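Local coordinates for angiotensin-converting enzyme (Anopheles gambiae, PDB 6S1Z), which probably acts as a zinc-dependent peptidase that trims short peptides from their C-terminal end, and here holds the inhibitor fosinoprilat, at residues S115-A120 / N161-P166; P398-K403 / N529-Q534. All coordinates share one frame; numbering follows the deposited sequence.

Interaction 1 of 2, residues S115-A120 / N161-P166; sequences SNYAKA and NATGAP
With CG anti to the backbone N (chi1 176°), Asn116 carries its amide toward the last turn of helix 149-163, where Thr163 waits with chi1 at 58°. That second torsion sets OG1 between the backbone N and the carbonyl carbon, from where it bonds back to Trp159 O in its own helix, and it leaves the methyl as the group that faces the partner. CG2 of Thr163 lies 4.1 Å from CB of Ala120 and 4.4 Å from CA of Tyr117, so one methyl is shared by the final turn of helix 100-118 and the bend that follows it. The backbones come close here, the CA atoms of Tyr117 and Thr163 being 5.5 Å apart. Further along the same side chain, CD2 of Tyr117 lies 4.5 Å from CB of Thr163, an oblique approach to the ring. At the outer edge the Asn116 amide borders the ring of Pro166 and lies beside the carbonyl of Ala162; as modelled OD1 is 3.1 Å from Ala162 O, a pair that may be a hydrogen bond if the amide is turned over. The contact illustrates how a mainly helical fold, here that of the angiotensin-converting enzymes, packs two helices by their C-terminal ends: the last turn of 100-118 meets that of 149-163, which leaves helical geometry at Gly164. Inward, the Tyr117 ring meets Trp159 and Tyr486 edge-to-face. Its side chain lies about 7 Å from the bound fosinoprilat and about 14 Å from the zinc ion, placing the inner side of this joint close to the inhibitor site.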
ATOM      1  N   SER A 115      -0.024  -2.216 -18.425  1.00 63.43           N
ATOM      2  CA  SER A 115       0.955  -2.757 -19.363  1.00 74.08           C
ATOM      3  C   SER A 115       2.085  -1.763 -19.599  1.00 74.80           C
ATOM      4  O   SER A 115       3.267  -2.113 -19.511  1.00 55.48           O
ATOM      5  CB  SER A 115       0.268  -3.115 -20.680  1.00 65.11           C
ATOM      6  OG  SER A 115       1.216  -3.468 -21.672  1.00 74.45           O
ATOM      7  N   ASN A 116       1.734  -0.511 -19.902  1.00 76.17           N
ATOM      8  CA  ASN A 116       2.744   0.523 -20.092  1.00 61.73           C
ATOM      9  C   ASN A 116       3.598   0.705 -18.844  1.00 62.82           C
ATOM     10  O   ASN A 116       4.763   1.110 -18.943  1.00 56.93           O
ATOM     11  CB  ASN A 116       2.061   1.836 -20.478  1.00 48.27           C
ATOM     12  CG  ASN A 116       3.034   2.991 -20.606  1.00 62.54           C
ATOM     13  OD1 ASN A 116       3.225   3.764 -19.667  1.00 70.79           O
ATOM     14  ND2 ASN A 116       3.649   3.121 -21.776  1.00 50.60           N
ATOM     15  N   TYR A 117       3.046   0.401 -17.668  1.00 56.50           N
ATOM     16  CA  TYR A 117       3.770   0.599 -16.415  1.00 66.55           C
ATOM     17  C   TYR A 117       4.802  -0.497 -16.178  1.00 63.26           C
ATOM     18  O   TYR A 117       5.932  -0.210 -15.765  1.00 62.44           O
ATOM     19  CB  TYR A 117       2.778   0.656 -15.250  1.00 65.61           C
ATOM     20  CG  TYR A 117       3.406   0.893 -13.890  1.00 74.02           C
ATOM     21  CD1 TYR A 117       3.888  -0.166 -13.129  1.00 60.22           C
ATOM     22  CD2 TYR A 117       3.499   2.173 -13.360  1.00 60.34           C
ATOM     23  CE1 TYR A 117       4.457   0.046 -11.886  1.00 65.78           C
ATOM     24  CE2 TYR A 117       4.065   2.395 -12.117  1.00 51.56           C
ATOM     25  CZ  TYR A 117       4.543   1.328 -11.386  1.00 57.85           C
ATOM     26  OH  TYR A 117       5.106   1.543 -10.148  1.00 55.06           O
ATOM     27  N   ALA A 118       4.437  -1.755 -16.432  1.00 58.75           N
ATOM     28  CA  ALA A 118       5.308  -2.880 -16.114  1.00 65.79           C
ATOM     29  C   ALA A 118       6.333  -3.176 -17.200  1.00 44.90           C
ATOM     30  O   ALA A 118       7.375  -3.769 -16.900  1.00 86.81           O
ATOM     31  CB  ALA A 118       4.469  -4.137 -15.860  1.00 62.49           C
ATOM     32  N   LYS A 119       6.070  -2.784 -18.443  1.00 39.13           N
ATOM     33  CA  LYS A 119       6.971  -3.067 -19.552  1.00 48.47           C
ATOM     34  C   LYS A 119       8.014  -1.979 -19.769  1.00 40.34           C
ATOM     35  O   LYS A 119       8.848  -2.115 -20.670  1.00 56.59           O
ATOM     36  CB  LYS A 119       6.169  -3.259 -20.845  1.00 75.95           C
ATOM     37  CG  LYS A 119       5.252  -4.471 -20.838  1.00 83.94           C
ATOM     38  CD  LYS A 119       4.607  -4.682 -22.199  1.00 78.24           C
ATOM     39  CE  LYS A 119       3.807  -5.972 -22.246  1.00 81.13           C
ATOM     40  NZ  LYS A 119       3.266  -6.242 -23.606  1.00104.14           N
ATOM     41  N   ALA A 120       7.994  -0.912 -18.975  1.00 55.25           N
ATOM     42  CA  ALA A 120       8.897   0.206 -19.205  1.00 46.17           C
ATOM     43  C   ALA A 120      10.349  -0.221 -19.026  1.00 45.54           C
ATOM     44  O   ALA A 120      10.698  -0.919 -18.069  1.00 51.45           O
ATOM     45  CB  ALA A 120       8.568   1.356 -18.254  1.00 51.54           C
ATOM     46  N   ASN A 161       8.123  10.572 -17.673  1.00 38.07           N
ATOM     47  CA  ASN A 161       7.824  10.794 -19.085  1.00 58.64           C
ATOM     48  C   ASN A 161       7.482   9.500 -19.810  1.00 58.29           C
ATOM     49  O   ASN A 161       6.928   9.550 -20.914  1.00 73.71           O
ATOM     50  CB  ASN A 161       9.005  11.475 -19.784  1.00 57.84           C
ATOM     51  CG  ASN A 161       8.942  12.990 -19.702  1.00 74.82           C
ATOM     52  OD1 ASN A 161       8.376  13.552 -18.763  1.00 56.97           O
ATOM     53  ND2 ASN A 161       9.521  13.661 -20.693  1.00 79.24           N
ATOM     54  N   ALA A 162       7.795   8.348 -19.219  1.00 54.42           N
ATOM     55  CA  ALA A 162       7.521   7.057 -19.838  1.00 53.15           C
ATOM     56  C   ALA A 162       6.273   6.377 -19.293  1.00 57.14           C
ATOM     57  O   ALA A 162       5.569   5.704 -20.054  1.00 61.66           O
ATOM     58  CB  ALA A 162       8.720   6.120 -19.651  1.00 48.57           C
ATOM     59  N   THR A 163       5.977   6.536 -18.004  1.00 36.95           N
ATOM     60  CA  THR A 163       4.839   5.880 -17.376  1.00 40.99           C
ATOM     61  C   THR A 163       3.660   6.815 -17.149  1.00 53.67           C
ATOM     62  O   THR A 163       2.605   6.356 -16.698  1.00 46.10           O
ATOM     63  CB  THR A 163       5.256   5.268 -16.033  1.00 61.53           C
ATOM     64  OG1 THR A 163       5.785   6.292 -15.180  1.00 56.89           O
ATOM     65  CG2 THR A 163       6.303   4.185 -16.236  1.00 58.20           C
ATOM     66  N   GLY A 164       3.809   8.104 -17.444  1.00 56.31           N
ATOM     67  CA  GLY A 164       2.761   9.068 -17.168  1.00 60.94           C
ATOM     68  C   GLY A 164       2.035   9.563 -18.401  1.00 53.81           C
ATOM     69  O   GLY A 164       0.988   9.026 -18.774  1.00 69.17           O
ATOM     70  N   ALA A 165       2.583  10.594 -19.039  1.00 46.82           N
ATOM     71  CA  ALA A 165       1.913  11.215 -20.178  1.00 65.97           C
ATOM     72  C   ALA A 165       1.537  10.230 -21.280  1.00 66.41           C
ATOM     73  O   ALA A 165       0.433  10.367 -21.834  1.00 61.31           O
ATOM     74  CB  ALA A 165       2.803  12.332 -20.745  1.00 63.38           C
ATOM     75  N   PRO A 166       2.366   9.244 -21.641  1.00 62.87           N
ATOM     76  CA  PRO A 166       2.016   8.363 -22.771  1.00 64.09           C
ATOM     77  C   PRO A 166       0.665   7.680 -22.641  1.00 50.58           C
ATOM     78  O   PRO A 166       0.116   7.217 -23.651  1.00 62.85           O
ATOM     79  CB  PRO A 166       3.158   7.337 -22.773  1.00 70.16           C
ATOM     80  CG  PRO A 166       4.313   8.065 -22.182  1.00 65.10           C
ATOM     81  CD  PRO A 166       3.730   8.979 -21.143  1.00 59.72           C
TER

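Interaction 2 of 2, residues P398-K403 / N529-Q534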
ATOM      1  N   PRO A 398      14.017  -4.170  17.734  1.00 78.20           N
ATOM      2  CA  PRO A 398      15.230  -4.987  17.908  1.00 96.67           C
ATOM      3  C   PRO A 398      14.952  -6.287  18.634  1.00102.16           C
ATOM      4  O   PRO A 398      15.538  -7.325  18.304  1.00 93.07           O
ATOM      5  CB  PRO A 398      16.154  -4.071  18.725  1.00 84.12           C
ATOM      6  CG  PRO A 398      15.591  -2.706  18.568  1.00 85.44           C
ATOM      7  CD  PRO A 398      14.128  -2.874  18.422  1.00 88.43           C
ATOM      8  N   LYS A 399      14.069  -6.240  19.633  1.00120.09           N
ATOM      9  CA  LYS A 399      13.663  -7.425  20.380  1.00119.59           C
ATOM     10  C   LYS A 399      13.432  -8.623  19.464  1.00107.36           C
ATOM     11  O   LYS A 399      13.999  -9.699  19.675  1.00109.20           O
ATOM     12  CB  LYS A 399      12.393  -7.094  21.166  1.00123.92           C
ATOM     13  CG  LYS A 399      12.269  -7.760  22.526  1.00118.77           C
ATOM     14  CD  LYS A 399      10.822  -7.711  22.997  1.00108.18           C
ATOM     15  CE  LYS A 399      10.631  -6.962  24.299  1.00 98.15           C
ATOM     16  NZ  LYS A 399       9.190  -6.991  24.689  1.00 86.86           N
ATOM     17  N   HIS A 400      12.598  -8.450  18.435  1.00 99.11           N
ATOM     18  CA  HIS A 400      12.323  -9.532  17.494  1.00 79.78           C
ATOM     19  C   HIS A 400      13.485  -9.761  16.534  1.00 79.60           C
ATOM     20  O   HIS A 400      13.730 -10.903  16.129  1.00 83.88           O
ATOM     21  CB  HIS A 400      11.048  -9.230  16.705  1.00 74.26           C
ATOM     22  CG  HIS A 400      10.551 -10.381  15.884  1.00 86.87           C
ATOM     23  ND1 HIS A 400       9.318 -10.964  16.085  1.00 84.48           N
ATOM     24  CD2 HIS A 400      11.119 -11.054  14.855  1.00 85.89           C
ATOM     25  CE1 HIS A 400       9.150 -11.947  15.219  1.00 81.41           C
ATOM     26  NE2 HIS A 400      10.228 -12.021  14.461  1.00 92.24           N
ATOM     27  N   LEU A 401      14.198  -8.700  16.153  1.00 79.83           N
ATOM     28  CA  LEU A 401      15.365  -8.863  15.295  1.00 81.46           C
ATOM     29  C   LEU A 401      16.545  -9.443  16.060  1.00 89.52           C
ATOM     30  O   LEU A 401      17.420 -10.074  15.457  1.00 93.20           O
ATOM     31  CB  LEU A 401      15.762  -7.522  14.677  1.00104.35           C
ATOM     32  CG  LEU A 401      14.672  -6.778  13.904  1.00 95.17           C
ATOM     33  CD1 LEU A 401      15.182  -5.423  13.436  1.00 87.99           C
ATOM     34  CD2 LEU A 401      14.175  -7.601  12.728  1.00 78.32           C
ATOM     35  N   LYS A 402      16.591  -9.236  17.379  1.00 97.36           N
ATOM     36  CA  LYS A 402      17.678  -9.789  18.177  1.00107.46           C
ATOM     37  C   LYS A 402      17.513 -11.288  18.390  1.00106.82           C
ATOM     38  O   LYS A 402      18.510 -12.004  18.533  1.00 68.75           O
ATOM     39  CB  LYS A 402      17.762  -9.071  19.526  1.00102.61           C
ATOM     40  CG  LYS A 402      18.874  -8.033  19.616  1.00 98.44           C
ATOM     41  CD  LYS A 402      19.124  -7.624  21.061  1.00105.05           C
ATOM     42  CE  LYS A 402      20.396  -6.802  21.208  1.00 94.12           C
ATOM     43  NZ  LYS A 402      20.991  -6.919  22.569  1.00 92.53           N
ATOM     44  N   LYS A 403      16.271 -11.780  18.407  1.00 98.58           N
ATOM     45  CA  LYS A 403      16.038 -13.206  18.596  1.00103.70           C
ATOM     46  C   LYS A 403      16.579 -14.045  17.445  1.00121.12           C
ATOM     47  O   LYS A 403      16.754 -15.257  17.612  1.00143.95           O
ATOM     48  CB  LYS A 403      14.540 -13.491  18.743  1.00 94.15           C
ATOM     49  CG  LYS A 403      13.883 -12.920  19.988  1.00 97.58           C
ATOM     50  CD  LYS A 403      12.386 -13.216  19.982  1.00 97.27           C
ATOM     51  CE  LYS A 403      11.673 -12.582  21.164  1.00 93.65           C
ATOM     52  NZ  LYS A 403      10.216 -12.901  21.165  1.00 83.53           N
ATOM     53  N   ASN A 529       8.604  -0.693  21.305  1.00115.19           N
ATOM     54  CA  ASN A 529       9.453  -1.872  21.399  1.00115.62           C
ATOM     55  C   ASN A 529       8.649  -3.142  21.662  1.00 85.27           C
ATOM     56  O   ASN A 529       9.205  -4.136  22.141  1.00 83.76           O
ATOM     57  CB  ASN A 529      10.503  -1.677  22.495  1.00101.41           C
ATOM     58  CG  ASN A 529      11.487  -0.570  22.170  1.00 89.99           C
ATOM     59  OD1 ASN A 529      11.260   0.233  21.266  1.00100.65           O
ATOM     60  ND2 ASN A 529      12.588  -0.521  22.911  1.00 68.93           N
ATOM     61  N   CYS A 530       7.354  -3.129  21.355  1.00 99.85           N
ATOM     62  CA  CYS A 530       6.472  -4.263  21.621  1.00 81.08           C
ATOM     63  C   CYS A 530       6.655  -5.318  20.536  1.00 92.85           C
ATOM     64  O   CYS A 530       6.129  -5.186  19.428  1.00103.82           O
ATOM     65  CB  CYS A 530       5.020  -3.797  21.691  1.00 82.64           C
ATOM     66  SG  CYS A 530       3.829  -5.105  21.357  1.00 92.97           S
ATOM     67  N   ASP A 531       7.402  -6.373  20.853  1.00113.24           N
ATOM     68  CA  ASP A 531       7.516  -7.542  19.989  1.00102.47           C
ATOM     69  C   ASP A 531       6.499  -8.582  20.439  1.00 99.20           C
ATOM     70  O   ASP A 531       6.501  -8.992  21.606  1.00111.52           O
ATOM     71  CB  ASP A 531       8.926  -8.125  20.039  1.00107.50           C
ATOM     72  CG  ASP A 531       9.005  -9.522  19.451  1.00100.47           C
ATOM     73  OD1 ASP A 531       8.135  -9.886  18.634  1.00 97.88           O
ATOM     74  OD2 ASP A 531       9.945 -10.261  19.813  1.00103.82           O
ATOM     75  N   ILE A 532       5.642  -9.017  19.517  1.00 92.00           N
ATOM     76  CA  ILE A 532       4.590  -9.971  19.850  1.00114.83           C
ATOM     77  C   ILE A 532       4.803 -11.271  19.087  1.00124.42           C
ATOM     78  O   ILE A 532       4.003 -11.633  18.217  1.00123.10           O
ATOM     79  CB  ILE A 532       3.197  -9.386  19.562  1.00111.39           C
ATOM     80  CG1 ILE A 532       3.067  -8.976  18.093  1.00108.37           C
ATOM     81  CG2 ILE A 532       2.944  -8.188  20.447  1.00107.09           C
ATOM     82  CD1 ILE A 532       1.770  -9.428  17.461  1.00117.38           C
ATOM     83  N   TYR A 533       5.875 -11.984  19.410  1.00122.31           N
ATOM     84  CA  TYR A 533       6.117 -13.308  18.858  1.00111.11           C
ATOM     85  C   TYR A 533       5.643 -14.356  19.856  1.00116.42           C
ATOM     86  O   TYR A 533       5.795 -14.184  21.069  1.00109.57           O
ATOM     87  CB  TYR A 533       7.601 -13.518  18.540  1.00 91.52           C
ATOM     88  CG  TYR A 533       7.888 -14.699  17.631  1.00111.55           C
ATOM     89  CD1 TYR A 533       6.997 -15.069  16.629  1.00113.31           C
ATOM     90  CD2 TYR A 533       9.051 -15.446  17.776  1.00107.90           C
ATOM     91  CE1 TYR A 533       7.256 -16.142  15.800  1.00101.49           C
ATOM     92  CE2 TYR A 533       9.316 -16.525  16.949  1.00 93.66           C
ATOM     93  CZ  TYR A 533       8.414 -16.868  15.965  1.00103.15           C
ATOM     94  OH  TYR A 533       8.669 -17.937  15.137  1.00109.23           O
ATOM     95  N   GLN A 534       5.050 -15.431  19.337  1.00118.52           N
ATOM     96  CA  GLN A 534       4.598 -16.555  20.154  1.00116.12           C
ATOM     97  C   GLN A 534       3.402 -16.188  21.028  1.00105.48           C
ATOM     98  O   GLN A 534       3.250 -16.714  22.133  1.00100.93           O
ATOM     99  CB  GLN A 534       5.736 -17.096  21.028  1.00116.00           C
ATOM    100  CG  GLN A 534       7.019 -17.404  20.269  1.00107.36           C
ATOM    101  CD  GLN A 534       8.204 -16.586  20.752  1.00106.82           C
ATOM    102  OE1 GLN A 534       8.060 -15.424  21.134  1.00110.67           O
ATOM    103  NE2 GLN A 534       9.384 -17.194  20.739  1.00101.72           N
TER
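Asp531 reaches between three side chains of segment 398-403, and its course from CB outward serves as a worked example of a carboxylate shared by several partners. CB lies against the aliphatic part of Lys399, 3.5 Å from that residue's CD. The next atom, CG, is anti to the backbone N (chi1 165°), which drives the carboxylate toward the helix until CG comes 3.4 Å from CB of His400. There the two oxygens part company. OD1 accepts a hydrogen bond from His400 ND1, 3.0 Å long and fairly straight at 153°; the oxygen lies close to the imidazole plane, whereas the donor stands above the plane of the carboxylate, the two flat groups being strongly inclined to each other. OD2 takes a salt bridge from Lys403, whose chain is extended beyond CG and brings NZ to 3.0 Å of the oxygen, out of the carboxylate plane on the face opposite to the one His400 uses. The ammonium stands at the edge of the Tyr533 ring; its weak bond to Gln534 OE1 is doubtful, because that oxygen is modelled too close to Tyr533 O. With a lysine on one oxygen and ND1 on the other, the buried carboxylate is probably stabilised in its charged form. His400 does a second job: CE1 lies over a face of Tyr533, 3.9 Å from its CG, with the ring planes at 52°, and Phe296 meets both rings from beyond the two segments. Cys530, next to Asp531, is disulfide-bonded to Cys512 of helix 495-514. What results is a His-carboxylate hydrogen bond joined to a lysine salt bridge, linking a short surface helix to a disulfide-tied loop of the angiotensin-converting enzyme fold.

Interactions 1 and 2 lie on opposite sides of the chain's centre, their centres about 41 Å apart and their nearest atoms about 26 Å apart, and they share no helix or loop. Both are partly buried, yet they differ in kind. The contact of 115-120 with 161-166 joins two helix ends, combines methyl packing with one amide beside a backbone carbonyl, and includes a buried aromatic ring about 7 Å from the inhibitor. That of 398-403 with 529-534 joins a helix to a loop in the periphery, buries more surface (370 against 213 Å²) and relies on charge and directed hydrogen bonds, with exposed lysines round a buried acid.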